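Local structure of periplasmic binding protein (Thermotoga lettingae TMO, 4RY8) at residues Val16-Val21 against Arg264-Leu269; Arg22-Gly27 against Gly145-Leu150; Ala58-Met63 against Ile75-Gly80; Pro87-Ala92 against Asn109-Ile114. The protein binds 5-methylthioribose in the cleft between its two lobes and probably serves as the solute-binding component of a sugar transporter. All coordinates share one frame; numbering follows the deposited sequence.

Contact 1 of 4, residues Val16-Val21 against Arg264-Leu269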
# COMPACT_ATOMS: atom_id res chain seq x y z
N VAL C 16 -30.08 -18.42 -16.99
CA VAL C 16 -29.38 -17.68 -15.92
C VAL C 16 -29.35 -16.19 -16.25
O VAL C 16 -28.67 -15.76 -17.21
CB VAL C 16 -27.92 -18.16 -15.71
CG1 VAL C 16 -27.24 -17.35 -14.59
CG2 VAL C 16 -27.89 -19.65 -15.41
N ARG C 17 -30.07 -15.39 -15.45
CA ARG C 17 -30.15 -13.95 -15.66
C ARG C 17 -29.41 -13.20 -14.57
O ARG C 17 -29.67 -13.39 -13.39
CB ARG C 17 -31.61 -13.50 -15.75
CG ARG C 17 -32.30 -13.98 -17.03
CD ARG C 17 -33.76 -13.58 -17.11
NE ARG C 17 -34.48 -14.06 -15.93
CZ ARG C 17 -35.25 -13.31 -15.14
NH1 ARG C 17 -35.48 -12.03 -15.41
NH2 ARG C 17 -35.82 -13.87 -14.08
N ILE C 18 -28.48 -12.33 -14.97
CA ILE C 18 -27.67 -11.55 -14.05
C ILE C 18 -27.86 -10.06 -14.38
O ILE C 18 -27.64 -9.64 -15.52
CB ILE C 18 -26.18 -11.93 -14.19
CG1 ILE C 18 -25.96 -13.38 -13.74
CG2 ILE C 18 -25.27 -10.99 -13.42
CD1 ILE C 18 -24.69 -13.97 -14.30
N ALA C 19 -28.28 -9.29 -13.38
CA ALA C 19 -28.52 -7.86 -13.54
C ALA C 19 -27.35 -7.03 -13.04
O ALA C 19 -26.85 -7.22 -11.92
CB ALA C 19 -29.79 -7.45 -12.80
N LEU C 20 -26.93 -6.08 -13.86
CA LEU C 20 -25.86 -5.18 -13.52
C LEU C 20 -26.51 -3.85 -13.30
O LEU C 20 -27.08 -3.26 -14.23
CB LEU C 20 -24.84 -5.10 -14.68
CG LEU C 20 -23.81 -3.98 -14.53
CD1 LEU C 20 -22.98 -4.10 -13.24
CD2 LEU C 20 -22.85 -3.95 -15.70
N VAL C 21 -26.47 -3.38 -12.07
CA VAL C 21 -27.10 -2.12 -11.72
C VAL C 21 -26.01 -1.16 -11.33
O VAL C 21 -25.34 -1.36 -10.32
CB VAL C 21 -28.10 -2.28 -10.55
CG1 VAL C 21 -28.71 -0.94 -10.17
CG2 VAL C 21 -29.17 -3.26 -10.93
N ARG C 264 -18.27 -13.04 -13.74
CA ARG C 264 -17.80 -14.36 -13.30
C ARG C 264 -18.18 -14.64 -11.90
O ARG C 264 -18.56 -15.75 -11.61
CB ARG C 264 -16.28 -14.49 -13.34
CG ARG C 264 -15.76 -15.12 -14.59
CD ARG C 264 -14.45 -15.85 -14.35
NE ARG C 264 -13.40 -15.08 -13.68
CZ ARG C 264 -12.79 -14.02 -14.19
NH1 ARG C 264 -13.12 -13.51 -15.37
NH2 ARG C 264 -11.81 -13.46 -13.51
N ALA C 265 -18.01 -13.63 -11.02
CA ALA C 265 -18.36 -13.77 -9.61
C ALA C 265 -19.83 -14.05 -9.46
O ALA C 265 -20.24 -14.93 -8.69
CB ALA C 265 -17.98 -12.51 -8.82
N ALA C 266 -20.63 -13.24 -10.14
CA ALA C 266 -22.06 -13.38 -10.11
C ALA C 266 -22.43 -14.78 -10.54
O ALA C 266 -23.21 -15.46 -9.89
CB ALA C 266 -22.69 -12.37 -11.04
N ALA C 267 -21.84 -15.24 -11.64
CA ALA C 267 -22.20 -16.55 -12.19
C ALA C 267 -21.74 -17.67 -11.25
O ALA C 267 -22.43 -18.67 -11.11
CB ALA C 267 -21.59 -16.72 -13.58
N ALA C 268 -20.60 -17.48 -10.60
CA ALA C 268 -20.12 -18.43 -9.60
C ALA C 268 -21.11 -18.58 -8.45
O ALA C 268 -21.43 -19.70 -8.03
CB ALA C 268 -18.75 -18.01 -9.08
N LEU C 269 -21.62 -17.47 -7.92
CA LEU C 269 -22.59 -17.55 -6.82
C LEU C 269 -23.83 -18.32 -7.23
O LEU C 269 -24.30 -19.15 -6.49
CB LEU C 269 -23.01 -16.16 -6.33
CG LEU C 269 -21.90 -15.35 -5.69
CD1 LEU C 269 -22.31 -13.89 -5.61
CD2 LEU C 269 -21.51 -15.92 -4.33

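Contact 2 of 4, residues Arg22-Gly27 against Gly145-Leu150. With SR1 (5-S-methyl-5-thio-alpha-D-ribofuranose), chain G.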
# COMPACT_ATOMS: atom_id res chain seq x y z
N ARG C 22 -25.85 -0.09 -12.11
CA ARG C 22 -24.75 0.83 -11.94
C ARG C 22 -25.20 2.19 -11.56
O ARG C 22 -26.13 2.68 -12.12
CB ARG C 22 -24.02 1.02 -13.27
CG ARG C 22 -23.64 -0.27 -13.98
CD ARG C 22 -23.76 -0.05 -15.46
NE ARG C 22 -22.51 0.43 -15.99
CZ ARG C 22 -22.36 1.19 -17.08
NH1 ARG C 22 -23.38 1.64 -17.81
NH2 ARG C 22 -21.13 1.50 -17.42
N GLU C 23 -24.45 2.84 -10.71
CA GLU C 23 -24.72 4.24 -10.39
C GLU C 23 -24.28 5.16 -11.52
O GLU C 23 -24.95 6.13 -11.84
CB GLU C 23 -24.01 4.65 -9.09
CG GLU C 23 -24.45 6.02 -8.55
CD GLU C 23 -23.55 6.63 -7.43
OE1 GLU C 23 -22.65 5.96 -6.87
OE2 GLU C 23 -23.75 7.81 -7.10
N VAL C 24 -23.15 4.84 -12.13
CA VAL C 24 -22.45 5.81 -12.95
C VAL C 24 -21.94 5.10 -14.20
O VAL C 24 -21.49 3.97 -14.11
CB VAL C 24 -21.26 6.41 -12.14
CG1 VAL C 24 -20.22 7.07 -13.04
CG2 VAL C 24 -21.79 7.39 -11.11
N GLY C 25 -22.05 5.74 -15.35
CA GLY C 25 -21.58 5.13 -16.59
C GLY C 25 -20.71 6.01 -17.48
O GLY C 25 -20.32 5.57 -18.55
N GLU C 26 -20.38 7.23 -17.04
CA GLU C 26 -19.65 8.18 -17.89
C GLU C 26 -18.15 7.87 -18.04
O GLU C 26 -17.49 7.52 -17.10
CB GLU C 26 -19.85 9.63 -17.43
CG GLU C 26 -19.17 10.03 -16.14
CD GLU C 26 -19.29 11.53 -15.88
OE1 GLU C 26 -18.86 12.35 -16.74
OE2 GLU C 26 -19.82 11.89 -14.83
N GLY C 27 -17.62 8.03 -19.24
CA GLY C 27 -16.17 7.92 -19.45
C GLY C 27 -15.72 6.52 -19.81
O GLY C 27 -16.41 5.53 -19.50
N GLY C 145 -16.35 13.57 -2.23
CA GLY C 145 -16.87 12.57 -1.31
C GLY C 145 -18.11 11.87 -1.81
O GLY C 145 -18.63 12.20 -2.88
N GLY C 146 -18.51 10.80 -1.12
CA GLY C 146 -19.71 10.06 -1.48
C GLY C 146 -19.55 8.90 -2.44
O GLY C 146 -20.53 8.28 -2.85
N PHE C 147 -18.33 8.60 -2.82
CA PHE C 147 -18.05 7.43 -3.65
C PHE C 147 -17.03 6.51 -2.98
O PHE C 147 -15.90 6.95 -2.68
CB PHE C 147 -17.54 7.87 -5.02
CG PHE C 147 -18.60 8.53 -5.87
CD1 PHE C 147 -19.50 7.76 -6.62
CD2 PHE C 147 -18.69 9.90 -5.94
CE1 PHE C 147 -20.47 8.35 -7.38
CE2 PHE C 147 -19.66 10.50 -6.72
CZ PHE C 147 -20.55 9.74 -7.43
N ALA C 148 -17.39 5.24 -2.83
CA ALA C 148 -16.53 4.25 -2.15
C ALA C 148 -15.06 4.33 -2.54
O ALA C 148 -14.18 4.51 -1.71
CB ALA C 148 -17.04 2.84 -2.41
N PRO C 149 -14.78 4.16 -3.82
CA PRO C 149 -13.37 4.17 -4.16
C PRO C 149 -12.72 5.55 -3.90
O PRO C 149 -11.59 5.61 -3.41
CB PRO C 149 -13.38 3.83 -5.65
CG PRO C 149 -14.74 4.18 -6.11
CD PRO C 149 -15.62 3.80 -4.97
N LEU C 150 -13.45 6.63 -4.16
CA LEU C 150 -12.86 7.95 -3.97
C LEU C 150 -12.54 8.21 -2.53
O LEU C 150 -11.50 8.83 -2.26
CB LEU C 150 -13.75 9.07 -4.48
CG LEU C 150 -14.10 8.87 -5.96
CD1 LEU C 150 -14.85 10.06 -6.50
CD2 LEU C 150 -12.82 8.64 -6.75
CS SR1 G . -17.11 8.25 -9.62
S SR1 G . -16.22 6.91 -8.87
C5 SR1 G . -14.98 6.81 -10.19
C4 SR1 G . -13.97 5.70 -9.91
O4 SR1 G . -14.70 4.52 -9.79
C1 SR1 G . -14.05 3.43 -10.46
O1 SR1 G . -13.71 2.49 -9.49
C2 SR1 G . -12.80 3.93 -11.17
O2 SR1 G . -11.51 3.47 -10.67
C3 SR1 G . -12.95 5.43 -11.01
O3 SR1 G . -11.70 6.03 -10.69

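Contact 3 of 4, residues Ala58-Met63 against Ile75-Gly80. With SR1 (5-S-methyl-5-thio-alpha-D-ribofuranose), chain G.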
# COMPACT_ATOMS: atom_id res chain seq x y z
N ALA C 58 -32.50 7.49 -6.15
CA ALA C 58 -33.90 7.02 -6.11
C ALA C 58 -34.20 6.15 -7.32
O ALA C 58 -34.90 5.15 -7.20
CB ALA C 58 -34.88 8.20 -6.06
N ARG C 59 -33.66 6.53 -8.47
CA ARG C 59 -33.74 5.69 -9.66
C ARG C 59 -33.01 4.37 -9.44
O ARG C 59 -33.48 3.32 -9.90
CB ARG C 59 -33.19 6.39 -10.92
N MET C 60 -31.88 4.41 -8.72
CA MET C 60 -31.08 3.20 -8.44
C MET C 60 -31.86 2.14 -7.64
O MET C 60 -31.87 0.96 -8.01
CB MET C 60 -29.72 3.54 -7.75
CG MET C 60 -28.57 2.61 -8.14
SD MET C 60 -26.98 3.00 -7.38
CE MET C 60 -26.07 1.53 -7.95
N VAL C 61 -32.51 2.58 -6.58
CA VAL C 61 -33.38 1.74 -5.76
C VAL C 61 -34.51 1.08 -6.56
O VAL C 61 -34.73 -0.13 -6.42
CB VAL C 61 -33.97 2.58 -4.60
CG1 VAL C 61 -35.11 1.84 -3.87
CG2 VAL C 61 -32.88 2.97 -3.64
N THR C 62 -35.23 1.86 -7.38
CA THR C 62 -36.28 1.29 -8.28
C THR C 62 -35.72 0.27 -9.28
O THR C 62 -36.37 -0.72 -9.60
CB THR C 62 -37.04 2.38 -9.09
OG1 THR C 62 -36.29 2.75 -10.26
CG2 THR C 62 -37.30 3.61 -8.28
N MET C 63 -34.52 0.52 -9.80
CA MET C 63 -33.91 -0.45 -10.72
C MET C 63 -33.63 -1.78 -10.02
O MET C 63 -33.84 -2.85 -10.59
CB MET C 63 -32.64 0.12 -11.37
CG MET C 63 -32.90 1.29 -12.31
SD MET C 63 -31.49 2.28 -12.83
CE MET C 63 -32.24 3.15 -14.20
N ILE C 75 -27.80 -10.12 -8.72
CA ILE C 75 -27.55 -8.72 -8.98
C ILE C 75 -26.09 -8.30 -8.68
O ILE C 75 -25.56 -8.54 -7.58
CB ILE C 75 -28.55 -7.86 -8.17
CG1 ILE C 75 -29.97 -8.33 -8.43
CG2 ILE C 75 -28.43 -6.40 -8.55
CD1 ILE C 75 -31.01 -7.68 -7.55
N ILE C 76 -25.46 -7.64 -9.65
CA ILE C 76 -24.25 -6.90 -9.38
C ILE C 76 -24.62 -5.44 -9.07
O ILE C 76 -25.24 -4.74 -9.89
CB ILE C 76 -23.28 -6.94 -10.57
CG1 ILE C 76 -23.06 -8.40 -10.97
CG2 ILE C 76 -21.96 -6.28 -10.23
CD1 ILE C 76 -22.64 -8.57 -12.41
N ILE C 77 -24.26 -4.99 -7.89
CA ILE C 77 -24.37 -3.60 -7.54
C ILE C 77 -23.03 -2.86 -7.70
O ILE C 77 -22.03 -3.10 -7.00
CB ILE C 77 -24.95 -3.42 -6.16
CG1 ILE C 77 -26.30 -4.16 -6.12
CG2 ILE C 77 -25.15 -1.94 -5.89
CD1 ILE C 77 -27.00 -4.05 -4.82
N ASP C 78 -23.05 -1.92 -8.64
CA ASP C 78 -21.90 -1.17 -9.05
C ASP C 78 -21.98 0.28 -8.55
O ASP C 78 -22.79 1.04 -9.04
CB ASP C 78 -21.90 -1.19 -10.55
CG ASP C 78 -20.60 -0.85 -11.12
OD1 ASP C 78 -20.14 0.25 -10.76
OD2 ASP C 78 -20.05 -1.67 -11.90
N HIS C 79 -21.08 0.64 -7.64
CA HIS C 79 -21.09 1.90 -6.93
C HIS C 79 -22.38 2.02 -6.10
O HIS C 79 -22.94 1.00 -5.66
CB HIS C 79 -20.86 3.08 -7.87
CG HIS C 79 -19.50 3.09 -8.48
ND1 HIS C 79 -19.03 2.03 -9.21
CD2 HIS C 79 -18.51 4.01 -8.46
CE1 HIS C 79 -17.81 2.29 -9.62
NE2 HIS C 79 -17.46 3.48 -9.18
N GLY C 80 -22.85 3.24 -5.89
CA GLY C 80 -24.02 3.50 -5.07
C GLY C 80 -23.55 3.80 -3.68
O GLY C 80 -22.38 3.79 -3.42
CS SR1 G . -17.11 8.25 -9.62
S SR1 G . -16.22 6.91 -8.87
C5 SR1 G . -14.98 6.81 -10.19
C4 SR1 G . -13.97 5.70 -9.91
O4 SR1 G . -14.70 4.52 -9.79
C1 SR1 G . -14.05 3.43 -10.46
O1 SR1 G . -13.71 2.49 -9.49
C2 SR1 G . -12.80 3.93 -11.17
O2 SR1 G . -11.51 3.47 -10.67
C3 SR1 G . -12.95 5.43 -11.01
O3 SR1 G . -11.70 6.03 -10.69

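Contact 4 of 4, residues Pro87-Ala92 against Asn109-Ile114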
# COMPACT_ATOMS: atom_id res chain seq x y z
N PRO C 87 -31.32 -1.91 2.34
CA PRO C 87 -32.56 -2.71 2.47
C PRO C 87 -32.96 -3.47 1.20
O PRO C 87 -33.51 -4.57 1.27
CB PRO C 87 -33.63 -1.66 2.85
CG PRO C 87 -32.87 -0.47 3.33
CD PRO C 87 -31.59 -0.47 2.56
N LYS C 88 -32.73 -2.87 0.05
CA LYS C 88 -32.91 -3.55 -1.23
C LYS C 88 -31.96 -4.75 -1.34
O LYS C 88 -32.38 -5.81 -1.78
CB LYS C 88 -32.69 -2.58 -2.40
CG LYS C 88 -33.74 -1.48 -2.48
CD LYS C 88 -35.07 -2.03 -2.99
CE LYS C 88 -36.22 -1.73 -2.05
NZ LYS C 88 -37.21 -2.85 -2.10
N ILE C 89 -30.72 -4.59 -0.90
CA ILE C 89 -29.73 -5.68 -0.89
C ILE C 89 -30.18 -6.81 0.04
O ILE C 89 -30.17 -7.97 -0.35
CB ILE C 89 -28.30 -5.19 -0.54
CG1 ILE C 89 -27.70 -4.40 -1.69
CG2 ILE C 89 -27.34 -6.34 -0.28
CD1 ILE C 89 -26.47 -3.60 -1.31
N LYS C 90 -30.62 -6.47 1.26
CA LYS C 90 -31.06 -7.49 2.21
C LYS C 90 -32.29 -8.21 1.72
O LYS C 90 -32.37 -9.45 1.82
CB LYS C 90 -31.34 -6.91 3.59
CG LYS C 90 -30.12 -6.33 4.26
CD LYS C 90 -29.21 -7.37 4.90
CE LYS C 90 -28.34 -6.71 5.97
NZ LYS C 90 -27.26 -7.58 6.51
N GLU C 91 -33.27 -7.46 1.19
CA GLU C 91 -34.45 -8.06 0.60
C GLU C 91 -34.08 -9.07 -0.49
O GLU C 91 -34.56 -10.22 -0.47
CB GLU C 91 -35.35 -7.00 -0.00
CG GLU C 91 -36.60 -7.58 -0.61
CD GLU C 91 -37.59 -6.52 -1.04
OE1 GLU C 91 -37.41 -5.34 -0.67
OE2 GLU C 91 -38.53 -6.88 -1.77
N ALA C 92 -33.25 -8.63 -1.42
CA ALA C 92 -32.79 -9.48 -2.49
C ALA C 92 -32.20 -10.79 -1.96
O ALA C 92 -32.61 -11.85 -2.38
CB ALA C 92 -31.79 -8.74 -3.36
N ASN C 109 -21.84 -11.01 5.16
CA ASN C 109 -20.86 -12.01 4.71
C ASN C 109 -21.27 -12.79 3.46
O ASN C 109 -20.42 -13.47 2.86
CB ASN C 109 -20.51 -12.97 5.88
CG ASN C 109 -19.56 -14.11 5.48
OD1 ASN C 109 -19.91 -15.29 5.61
ND2 ASN C 109 -18.34 -13.78 5.03
N ARG C 110 -22.53 -12.68 3.04
CA ARG C 110 -23.01 -13.34 1.82
C ARG C 110 -22.61 -12.62 0.52
O ARG C 110 -22.67 -13.22 -0.56
CB ARG C 110 -24.53 -13.46 1.86
CG ARG C 110 -25.04 -14.47 2.88
CD ARG C 110 -26.56 -14.43 2.99
NE ARG C 110 -27.01 -13.17 3.56
CZ ARG C 110 -28.28 -12.86 3.83
NH1 ARG C 110 -29.27 -13.72 3.58
NH2 ARG C 110 -28.55 -11.67 4.35
N VAL C 111 -22.18 -11.36 0.64
CA VAL C 111 -21.90 -10.49 -0.51
C VAL C 111 -20.44 -10.21 -0.68
O VAL C 111 -19.88 -9.36 0.01
CB VAL C 111 -22.56 -9.12 -0.28
CG1 VAL C 111 -22.32 -8.19 -1.46
CG2 VAL C 111 -24.04 -9.33 -0.00
N PRO C 112 -19.81 -10.87 -1.65
CA PRO C 112 -18.48 -10.50 -1.98
C PRO C 112 -18.40 -9.09 -2.48
O PRO C 112 -19.33 -8.61 -3.18
CB PRO C 112 -18.07 -11.50 -3.08
CG PRO C 112 -19.13 -12.51 -3.13
CD PRO C 112 -20.34 -11.94 -2.51
N GLU C 113 -17.30 -8.44 -2.12
CA GLU C 113 -16.99 -7.12 -2.55
C GLU C 113 -15.74 -7.12 -3.46
O GLU C 113 -14.63 -7.45 -3.04
CB GLU C 113 -16.74 -6.22 -1.35
CG GLU C 113 -17.92 -6.05 -0.43
CD GLU C 113 -17.54 -5.24 0.80
OE1 GLU C 113 -16.59 -4.41 0.73
OE2 GLU C 113 -18.19 -5.41 1.86
N ILE C 114 -15.96 -6.73 -4.72
CA ILE C 114 -14.88 -6.49 -5.70
C ILE C 114 -14.40 -5.04 -5.59
O ILE C 114 -15.20 -4.11 -5.57
CB ILE C 114 -15.35 -6.80 -7.15
CG1 ILE C 114 -15.85 -8.25 -7.23
CG2 ILE C 114 -14.21 -6.59 -8.12
CD1 ILE C 114 -16.55 -8.64 -8.52

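Contact 1 of 4, residues Val16-Val21 against Arg264-Leu269
In Ile18 the first torsion (chi1 -65°) puts CG1 beside the backbone N and leaves CG2 anti to that N, which aims the CG2 methyl at Ala266, while CD1 reaches both Ala266 and Ala267. The second torsion, 159°, stretches CD1 onward to the helix surface. CG2 lies 3.8 Å from Ala266 CB, and Ile18 CD1 reaches the same methyl at 4.1 Å, which leaves Ala266 CB seated between the two branches. CD1 also slides along to the next residue, 4.2 Å from Ala267 CB and close to its backbone N. No hydrogen bond crosses the contact; it is purely apolar and fully buried. Because the helix offers only methyl groups here, its backbone comes close, and Ile18 CA is 7.1 Å from Ala266 CA. The same isoleucine packs on Ile76 of the neighbouring strand, and Ala267 meets Leu44 of helix 28-44. Ala19 and Val21 instead meet helix 57-69, so alternate residues of strand 17-22 serve different helices. A parallel sheet flanked by helices in this way is the Rossmann-like lobe of periplasmic sugar-binding proteins, here with helix 255-270, from late in the chain, packed against the first strand.

Contact 2 of 4, residues Arg22-Gly27 against Gly145-Leu150
This is an interlobe contact, made beside the bound sugar: Glu23 and Val24, in the loop that leaves strand 17-22, meet the ring of Phe147, which belongs to the other lobe. The Glu23 side chain is extended, with CG anti to the backbone N (chi1 -169°), and this carries its carboxylate across to the ring. OE1 and OE2 of Glu23 both approach Phe147 CE1, each at 3.3 Å, with OE2 also leaning toward CZ. Carboxylate and ring planes are only 18° apart, and OE1 comes in obliquely to the ring. Glu23 OE1 accepts a hydrogen bond from Gly80 N, which helps fix the carboxylate in this position. Val24 adds an apolar touch, its CG2 being 4.1 Å from Phe147 CE1. The ligand takes one face of the ring: the CS methyl of 5-methylthioribose sits 3.8 Å above the plane of Phe147, offset toward the rim. Farther along, Pro149 CG lies 3.7 Å from O4 of the sugar, while Leu150 CG approaches its sulfur. An alanine in place of Phe147 would probably open a gap beside the methylthio group and strip Glu23 and Val24 of their partner across the cleft. Such bridging fits the closed, ligand-bound state of a two-lobed binding protein. Arg22-Gly27 links strand 17-22 to helix 28-44, whose Phe30 touches Val24; Phe147, at the N-cap position, stands between strand 137-142 and helix 148-163.

Contact 3 of 4, residues Ala58-Met63 against Ile75-Gly80
Met60 packs against Ile77-Gly80 within a beta-alpha-beta unit of the N-terminal lobe, in which strand 47-52, helix 57-69 and strand 74-78 follow one another and strand 17-22 lies between the two strands. From CB, which points toward the strand end, the chain leaves at a first torsion of -147°, about 33° off the staggered anti position, and then runs straight through CG to the sulfur. SD rests 3.8 Å from Gly80 CA, and a CB on Gly80 would press on the sulfur. The terminal CE lies 3.5 Å from Asp78 O and near His79 O, and it also touches Ile77 CG2 at 4.1 Å. The methyl thus fills the turn at the end of the strand, where it also meets Glu23, while Leu85 of helix 82-94 packs on the same methionine.

That turn presents His79 to the ligand. Its ND1 donates to Asp78 OD1 over 2.6 Å, the carboxylate oxygen lying 22° out of the ring plane, so Asp78 acts as a second-shell residue that steadies the imidazole. The other ring nitrogen, NE2, donates in the imidazole plane to O4 of 5-methylthioribose, at 3.0 Å and nearly straight (170°). A leucine in place of His79 would probably leave the furanose oxygen without this donor and Asp78 OD1 without its imidazole mate. Beside the bond to O4, His79 CD2 sits 3.7 Å from the ligand sulfur.

Contact 4 of 4, residues Pro87-Ala92 against Asn109-Ile114
The apolar part of this contact is a light touch between Ile89 on helix 82-94 and Val111 on the loop entering strand 113-115: the CG2 methyls of Ile89 and Val111 are 4.5 Å apart. Both residues are buried, and other groups complete their surroundings, Leu104 beside Ile89 and Leu93, Val106 and Thr101 beside Val111.

The second part lies toward the surface and joins two long basic side chains. Lys90 bends at its second torsion (-79°), which swings its outer chain toward Arg110. Lys90 CD then sits 4.4 Å from Arg110 NH2, at the edge of the guanidinium and near its plane. The charged ends stay 4.8 Å apart, NZ of Lys90 to NH2 of Arg110, and both form salt bridges to OD2 of Asp108, just before the second segment. The shared carboxylate probably helps hold the two cations near each other.

Salt bridges also occur within and beyond the segments. Along the helix, Lys88 NZ meets Glu91 OE1 at 2.9 Å, coming from above the carboxylate plane (36°). Glu113, at the start of strand 113-115, pairs with Lys277 and with Arg163 of the second subunit.

The chemistry implies that little direct attraction acts between the two segments here: a sparse apolar touch lies inside, while outside, Lys90 and Arg110 are probably held together through their common partner Asp108.

Contacts 1, 3 and 4 all belong to one parallel sheet and the helices packed on it, and contacts 1 and 3 stand on neighbouring strands, joined by backbone bonds such as Ala19 O to Ile76 N. Contact 1 is wholly apolar core. Contact 3 begins in the same core but ends at the ligand, so its chemistry turns polar along the strand. Contact 4, touching contact 3 through Ile77 and Ile89, is only partly buried, and its charges gather at the surface. Contact 2 alone spans the two lobes; it meets contact 3 through Glu23 and Gly80 and shares the sugar with it, but does not touch contact 4.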